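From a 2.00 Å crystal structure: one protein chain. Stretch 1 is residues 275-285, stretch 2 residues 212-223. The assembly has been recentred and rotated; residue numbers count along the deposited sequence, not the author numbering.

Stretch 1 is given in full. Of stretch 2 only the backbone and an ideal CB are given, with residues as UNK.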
# COMPACT_ATOMS: atom_id res chain seq x y z
N GLN A 275 -28.15 18.46 -8.93
CA GLN A 275 -28.16 19.37 -10.09
C GLN A 275 -28.08 18.55 -11.38
O GLN A 275 -27.19 17.66 -11.53
CB GLN A 275 -27.01 20.36 -10.00
CG GLN A 275 -27.12 21.30 -8.82
CD GLN A 275 -28.21 22.32 -9.04
OE1 GLN A 275 -28.38 22.82 -10.15
NE2 GLN A 275 -28.94 22.65 -7.99
N TRP A 276 -28.96 18.90 -12.30
CA TRP A 276 -28.98 18.33 -13.66
C TRP A 276 -27.62 18.54 -14.32
O TRP A 276 -27.24 17.70 -15.09
CB TRP A 276 -30.13 18.96 -14.42
CG TRP A 276 -30.08 18.80 -15.89
CD1 TRP A 276 -30.38 17.66 -16.58
CD2 TRP A 276 -29.72 19.80 -16.86
NE1 TRP A 276 -30.23 17.89 -17.92
CE2 TRP A 276 -29.82 19.19 -18.12
CE3 TRP A 276 -29.36 21.15 -16.79
CZ2 TRP A 276 -29.58 19.87 -19.31
CZ3 TRP A 276 -29.09 21.83 -17.96
CH2 TRP A 276 -29.20 21.20 -19.21
N THR A 277 -26.88 19.60 -14.01
CA THR A 277 -25.58 19.89 -14.68
C THR A 277 -24.42 19.05 -14.09
O THR A 277 -23.35 18.99 -14.70
CB THR A 277 -25.22 21.37 -14.59
OG1 THR A 277 -25.22 21.67 -13.19
CG2 THR A 277 -26.15 22.21 -15.42
N ALA A 278 -24.60 18.46 -12.92
CA ALA A 278 -23.51 17.77 -12.18
C ALA A 278 -22.87 16.64 -13.03
O ALA A 278 -21.62 16.52 -13.02
CB ALA A 278 -24.07 17.28 -10.88
N MET A 279 -23.66 15.87 -13.77
CA MET A 279 -23.17 14.66 -14.48
C MET A 279 -22.06 15.08 -15.45
O MET A 279 -21.02 14.37 -15.54
CB MET A 279 -24.31 13.99 -15.26
CG MET A 279 -23.98 12.63 -15.79
SD MET A 279 -25.41 11.90 -16.65
CE MET A 279 -25.57 12.96 -18.08
N GLY A 280 -22.26 16.22 -16.11
CA GLY A 280 -21.35 16.73 -17.15
C GLY A 280 -19.99 17.13 -16.59
O GLY A 280 -19.09 17.38 -17.39
N LEU A 281 -19.83 17.21 -15.27
CA LEU A 281 -18.55 17.62 -14.67
C LEU A 281 -17.79 16.39 -14.20
O LEU A 281 -16.67 16.57 -13.65
CB LEU A 281 -18.84 18.59 -13.52
CG LEU A 281 -19.36 19.95 -13.99
CD1 LEU A 281 -20.17 20.62 -12.90
CD2 LEU A 281 -18.21 20.83 -14.41
N HIS A 282 -18.36 15.19 -14.40
CA HIS A 282 -17.83 13.92 -13.83
C HIS A 282 -17.43 12.93 -14.94
O HIS A 282 -17.87 13.08 -16.10
CB HIS A 282 -18.89 13.36 -12.88
CG HIS A 282 -18.80 13.92 -11.51
ND1 HIS A 282 -17.85 13.47 -10.62
CD2 HIS A 282 -19.54 14.86 -10.87
CE1 HIS A 282 -18.00 14.13 -9.49
NE2 HIS A 282 -19.05 14.97 -9.61
N ASP A 283 -16.56 11.98 -14.58
CA ASP A 283 -16.32 10.78 -15.42
C ASP A 283 -17.36 9.72 -15.05
O ASP A 283 -17.89 9.73 -13.92
CB ASP A 283 -14.86 10.31 -15.33
CG ASP A 283 -13.87 11.30 -15.95
OD1 ASP A 283 -14.21 11.89 -16.99
OD2 ASP A 283 -12.79 11.49 -15.38
N ARG A 284 -17.63 8.80 -15.96
CA ARG A 284 -18.67 7.76 -15.75
C ARG A 284 -18.36 6.95 -14.49
O ARG A 284 -19.29 6.61 -13.76
CB ARG A 284 -18.74 6.86 -16.97
CG ARG A 284 -19.26 7.56 -18.20
CD ARG A 284 -19.88 6.57 -19.16
NE ARG A 284 -20.39 7.25 -20.33
CZ ARG A 284 -19.63 7.73 -21.31
NH1 ARG A 284 -18.32 7.57 -21.26
NH2 ARG A 284 -20.19 8.34 -22.33
N ASN A 285 -17.11 6.66 -14.20
CA ASN A 285 -16.79 5.68 -13.13
C ASN A 285 -16.77 6.40 -11.78
O ASN A 285 -16.54 5.74 -10.79
CB ASN A 285 -15.49 4.92 -13.43
CG ASN A 285 -15.57 4.05 -14.69
OD1 ASN A 285 -16.61 3.45 -14.97
ND2 ASN A 285 -14.48 3.99 -15.45
N UNK A 212 -33.56 16.94 -26.01
CA UNK A 212 -32.15 17.40 -25.98
C UNK A 212 -31.90 17.79 -24.52
O UNK A 212 -32.76 18.47 -23.94
CB UNK A 212 -31.89 18.56 -26.94
N UNK A 213 -30.82 17.28 -23.92
CA UNK A 213 -30.46 17.60 -22.53
C UNK A 213 -30.97 16.57 -21.54
O UNK A 213 -30.50 16.58 -20.39
CB UNK A 213 -31.01 18.98 -22.15
N UNK A 214 -31.91 15.70 -21.91
CA UNK A 214 -32.40 14.68 -20.96
C UNK A 214 -31.36 13.57 -20.87
O UNK A 214 -30.45 13.54 -21.70
CB UNK A 214 -33.76 14.12 -21.39
N UNK A 215 -31.50 12.68 -19.89
CA UNK A 215 -30.38 11.78 -19.50
C UNK A 215 -30.83 10.32 -19.54
O UNK A 215 -31.96 10.03 -19.11
CB UNK A 215 -29.87 12.13 -18.10
N UNK A 216 -29.94 9.43 -19.96
CA UNK A 216 -30.09 7.98 -19.73
C UNK A 216 -28.99 7.48 -18.80
O UNK A 216 -27.82 7.74 -19.10
CB UNK A 216 -30.05 7.21 -21.05
N UNK A 217 -29.37 6.81 -17.71
CA UNK A 217 -28.46 6.08 -16.81
C UNK A 217 -28.65 4.58 -17.07
O UNK A 217 -29.79 4.15 -17.16
CB UNK A 217 -28.73 6.42 -15.34
N UNK A 218 -27.60 3.74 -17.17
CA UNK A 218 -26.21 4.12 -16.89
C UNK A 218 -25.33 4.70 -18.02
O UNK A 218 -24.14 4.76 -17.80
CB UNK A 218 -25.50 2.87 -16.36
N UNK A 219 -25.88 5.16 -19.14
CA UNK A 219 -25.05 5.71 -20.25
C UNK A 219 -24.39 7.01 -19.78
O UNK A 219 -23.31 7.33 -20.26
CB UNK A 219 -25.89 5.96 -21.50
N UNK A 220 -25.06 7.78 -18.93
CA UNK A 220 -24.56 9.08 -18.41
C UNK A 220 -24.23 10.03 -19.57
O UNK A 220 -23.16 10.64 -19.55
CB UNK A 220 -23.32 8.87 -17.54
N UNK A 221 -25.15 10.16 -20.53
CA UNK A 221 -25.05 11.11 -21.67
C UNK A 221 -26.22 12.07 -21.55
O UNK A 221 -27.28 11.63 -21.12
CB UNK A 221 -25.06 10.39 -23.02
N UNK A 222 -26.00 13.32 -21.88
CA UNK A 222 -27.08 14.27 -22.23
C UNK A 222 -27.46 14.00 -23.69
O UNK A 222 -26.57 14.06 -24.55
CB UNK A 222 -26.65 15.72 -22.03
N UNK A 223 -28.72 13.70 -23.96
CA UNK A 223 -29.22 13.50 -25.36
C UNK A 223 -28.91 14.76 -26.18
O UNK A 223 -29.20 15.86 -25.71
CB UNK A 223 -30.72 13.21 -25.38

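Position 212 has nothing of stretch 1 near its CB, so many residues would suit; it is Val212. At 213 the phi of 95° would jam a CB against the preceding carbonyl, and an ideal CB would also lie 3.3 Å from Trp276 CZ2. Glycine is called for, and Gly213 is found; its O accepts a hydrogen bond from Trp276 NE1 at 2.8 Å, at the edge of the indole. Position 214 points away, leaving the choice open; Asp214 makes its side-chain hydrogen bonds outside this contact.

The CB of 215 points toward stretch 1 and sits 4.4 Å from Met279 CE, with the indole nearby. A medium aliphatic such as valine, leucine or isoleucine would fit. Ile215 packs its CG2 3.6 Å from Met279 SD, and its CD1 lies 3.6 Å from Met279 CE and 3.9 Å from Trp276 CD1. Position 216 points away and is unconstrained; it is Ile216. At 217 the CB points sideways, and a long apolar chain could still reach the thioether; Leu217 brings CD2 to 4.1 Å from Met279 SD.

The peptide before 218 is cis, which favours proline, and Pro218 follows. Position 219 points away, so many side chains would suit; Phe219 is found, and its O accepts a nearly straight hydrogen bond (168°) from Arg284 NE at 2.9 Å.

At 220 phi/psi of 56/48 is left-handed, congenial to glycine or asparagine but open to others. The CB faces stretch 1, 3.8 Å from Met279 SD and 4.3 Å from Arg284 CG, and the carbonyl of Arg284 invites a long donor. Lys220 extends past the arginine's aliphatic part, and its NZ donates to Arg284 O at 3.0 Å.

Position 221 points away, with its CB 5.3 Å from Arg284 NH2; a polar side chain, perhaps an acceptor, seems natural. Asn221 instead places ND2 3.1 Å from Arg284 NH2, two donors that cannot bond each other.

At 222 the CB points toward stretch 1, and beyond Met279 CE lie the O of Trp276 and the N of Gly280. A long, flat side chain ending in a group that both donates and accepts would suit, which favours tyrosine. Tyr222 OH donates to Trp276 O at 2.7 Å and accepts from Gly280 N at 3.1 Å. Met279 CE sits over the ring face, 3.7 Å from its centroid, while the ring edge meets the indole face with planes at 78°. Position 223 is out of reach; it is Cys223.

Stretch 2 212-223: VGDIILPFKNYC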
# COMPACT_ATOMS: atom_id res chain seq x y z
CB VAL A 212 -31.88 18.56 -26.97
CG1 VAL A 212 -30.48 19.13 -26.83
CG2 VAL A 212 -32.12 18.15 -28.42
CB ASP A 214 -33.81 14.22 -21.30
CG ASP A 214 -34.85 15.28 -20.94
OD1 ASP A 214 -34.58 16.07 -20.02
OD2 ASP A 214 -35.93 15.29 -21.58
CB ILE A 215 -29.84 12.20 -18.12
CG1 ILE A 215 -29.32 13.64 -18.17
CG2 ILE A 215 -28.79 11.23 -17.61
CD1 ILE A 215 -28.74 14.15 -16.86
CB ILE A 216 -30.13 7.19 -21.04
CG1 ILE A 216 -31.19 7.75 -21.99
CG2 ILE A 216 -30.37 5.73 -20.70
CD1 ILE A 216 -31.13 7.17 -23.34
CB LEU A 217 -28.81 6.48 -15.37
CG LEU A 217 -28.81 7.98 -15.09
CD1 LEU A 217 -29.23 8.24 -13.66
CD2 LEU A 217 -27.43 8.59 -15.33
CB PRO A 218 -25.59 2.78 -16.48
CG PRO A 218 -26.30 1.78 -17.36
CD PRO A 218 -27.72 2.30 -17.49
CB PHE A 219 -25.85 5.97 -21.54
CG PHE A 219 -26.67 4.83 -22.09
CD1 PHE A 219 -26.47 3.52 -21.68
CD2 PHE A 219 -27.67 5.08 -23.02
CE1 PHE A 219 -27.25 2.50 -22.19
CE2 PHE A 219 -28.44 4.04 -23.54
CZ PHE A 219 -28.25 2.76 -23.10
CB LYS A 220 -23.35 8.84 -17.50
CG LYS A 220 -23.68 8.01 -16.27
CD LYS A 220 -22.51 7.34 -15.63
CE LYS A 220 -22.90 6.73 -14.33
NZ LYS A 220 -22.08 5.54 -14.04
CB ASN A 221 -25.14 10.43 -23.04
CG ASN A 221 -23.93 9.58 -23.33
OD1 ASN A 221 -24.02 8.52 -23.98
ND2 ASN A 221 -22.78 10.05 -22.86
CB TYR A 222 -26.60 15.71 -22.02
CG TYR A 222 -26.23 16.05 -20.60
CD1 TYR A 222 -27.19 16.44 -19.69
CD2 TYR A 222 -24.91 16.06 -20.19
CE1 TYR A 222 -26.85 16.85 -18.41
CE2 TYR A 222 -24.56 16.44 -18.91
CZ TYR A 222 -25.53 16.82 -18.00
OH TYR A 222 -25.17 17.18 -16.72
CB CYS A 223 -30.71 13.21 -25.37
SG CYS A 223 -31.07 11.60 -24.63
O HOH W 1 -19.68 3.43 -14.87
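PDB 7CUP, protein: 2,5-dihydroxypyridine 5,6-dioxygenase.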